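Local coordinates for protein enoyl CoA hydratase/isomerase (Crotonase) (Legionella pneumophila subsp. pneumophila, PDB 3I47) that probably acts as an enoyl-CoA hydratase or isomerase of the crotonase family, working on acyl-CoA thioesters, at residues 187-190 against 191-195. Residues are numbered along the deposited sequence; the frame is centred on the assembly and turned at random.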
loop_
_atom_site.group_PDB
_atom_site.type_symbol
_atom_site.label_atom_id
_atom_site.label_comp_id
_atom_site.label_asym_id
_atom_site.label_seq_id
_atom_site.Cartn_x
_atom_site.Cartn_y
_atom_site.Cartn_z
ATOM N N ASP A 187 17.303 -7.756 8.430
ATOM C CA ASP A 187 18.217 -6.652 8.703
ATOM C C ASP A 187 18.445 -5.768 7.490
ATOM O O ASP A 187 19.069 -4.711 7.616
ATOM C CB ASP A 187 19.543 -7.157 9.267
ATOM C CG ASP A 187 19.395 -7.779 10.645
ATOM O OD1 ASP A 187 18.354 -7.574 11.318
ATOM O OD2 ASP A 187 20.337 -8.479 11.061
ATOM N N THR A 188 17.938 -6.187 6.327
ATOM C CA THR A 188 18.058 -5.360 5.114
ATOM C C THR A 188 16.720 -5.002 4.452
ATOM O O THR A 188 16.660 -4.638 3.278
ATOM C CB THR A 188 19.045 -5.961 4.107
ATOM O OG1 THR A 188 18.794 -7.364 3.971
ATOM C CG2 THR A 188 20.475 -5.732 4.570
ATOM N N LEU A 189 15.641 -5.070 5.232
ATOM C CA LEU A 189 14.317 -4.726 4.730
ATOM C C LEU A 189 14.272 -3.296 4.189
ATOM O O LEU A 189 13.789 -3.070 3.072
ATOM C CB LEU A 189 13.266 -4.923 5.835
ATOM C CG LEU A 189 11.819 -4.535 5.502
ATOM C CD1 LEU A 189 11.246 -5.400 4.363
ATOM C CD2 LEU A 189 10.942 -4.667 6.753
ATOM N N LEU A 190 14.774 -2.344 4.979
ATOM C CA LEU A 190 14.790 -0.946 4.559
ATOM C C LEU A 190 15.614 -0.746 3.290
ATOM O O LEU A 190 15.142 -0.149 2.317
ATOM C CB LEU A 190 15.331 -0.051 5.692
ATOM C CG LEU A 190 15.417 1.445 5.364
ATOM C CD1 LEU A 190 14.051 2.021 5.024
ATOM C CD2 LEU A 190 16.041 2.218 6.542
ATOM N N GLU A 191 16.830 -1.284 3.285
ATOM C CA GLU A 191 17.719 -1.126 2.136
ATOM C C GLU A 191 17.085 -1.703 0.869
ATOM O O GLU A 191 17.097 -1.067 -0.187
ATOM C CB GLU A 191 19.080 -1.777 2.407
ATOM C CG GLU A 191 19.916 -1.038 3.467
ATOM C CD GLU A 191 19.606 -1.425 4.923
ATOM O OE1 GLU A 191 20.450 -1.078 5.775
ATOM O OE2 GLU A 191 18.560 -2.048 5.256
ATOM N N PHE A 192 16.509 -2.902 0.977
ATOM C CA PHE A 192 15.813 -3.509 -0.164
ATOM C C PHE A 192 14.679 -2.608 -0.679
ATOM O O PHE A 192 14.541 -2.361 -1.880
ATOM C CB PHE A 192 15.239 -4.886 0.222
ATOM C CG PHE A 192 14.491 -5.561 -0.891
ATOM C CD1 PHE A 192 13.134 -5.294 -1.121
ATOM C CD2 PHE A 192 15.148 -6.453 -1.738
ATOM C CE1 PHE A 192 12.441 -5.910 -2.186
ATOM C CE2 PHE A 192 14.471 -7.084 -2.786
ATOM C CZ PHE A 192 13.111 -6.812 -3.018
ATOM N N THR A 193 13.858 -2.134 0.252
ATOM C CA THR A 193 12.689 -1.343 -0.084
ATOM C C THR A 193 13.067 -0.022 -0.747
ATOM O O THR A 193 12.467 0.356 -1.754
ATOM C CB THR A 193 11.843 -1.094 1.179
ATOM O OG1 THR A 193 11.375 -2.355 1.654
ATOM C CG2 THR A 193 10.644 -0.210 0.859
ATOM N N LEU A 194 14.058 0.673 -0.200
ATOM C CA LEU A 194 14.484 1.946 -0.788
ATOM C C LEU A 194 15.014 1.771 -2.211
ATOM O O LEU A 194 14.702 2.562 -3.104
ATOM C CB LEU A 194 15.543 2.628 0.078
ATOM C CG LEU A 194 15.094 3.120 1.451
ATOM C CD1 LEU A 194 16.274 3.760 2.175
ATOM C CD2 LEU A 194 13.931 4.105 1.335
ATOM N N LYS A 195 15.784 0.713 -2.429
ATOM C CA LYS A 195 16.328 0.443 -3.755
ATOM C C LYS A 195 15.239 0.071 -4.747
ATOM O O LYS A 195 15.264 0.505 -5.905
ATOM C CB LYS A 195 17.382 -0.655 -3.694
ATOM C CG LYS A 195 18.683 -0.166 -3.110
ATOM C CD LYS A 195 19.834 -1.003 -3.585
ATOM C CE LYS A 195 21.116 -0.512 -2.972
ATOM N NZ LYS A 195 22.200 -1.495 -3.195
#
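The carbonyl oxygen of Leu189 is gripped twice by Thr193, one turn further along the helix. Thr193 N reaches Leu189 O at 3.0 Å, tilted from the carbonyl plane, and Thr193 OG1 donates to the same Leu189 O at 2.9 Å from the opposite face, well above that plane and so not on a lone pair. The hydroxyl can reach back because chi1 of Thr193, at -63°, turns OG1 away from the residue's own carbonyl carbon, back toward the preceding turn. The hydroxyl of this buried residue thus spends its proton within its own helix, while the side chain lies next to that of Leu189, both pointing the same way.

Two further i to i+4 bonds frame this pair. Phe192 N to Thr188 O (N-H...O angle 168°) is accepted by the main chain of the N-cap residue, whose side chain makes no capping bond; Leu194 N to Leu190 O follows at 2.9 Å and 170°. They belong to the first turns of helix 189-201, which follows edge strand 182-184 of the six-stranded sheet in this crotonase-like fold and packs on the sheet. Leu189 and Thr193 both touch Ile125 and Met105, on neighbouring strands, and the ring of Phe192 meets that of His182.

On another side of the helix, Leu190 and Leu194 meet through their branches, Leu190 CD1 lying 3.9 Å from Leu194 CG. Their side chains run at a slant to each other, the different first torsions of the two leucines letting the branches converge. Glu191, exposed in the isolated chain, bends at chi2 and folds back toward the helix start, bringing OE2 to 3.4 Å from Thr188 CA.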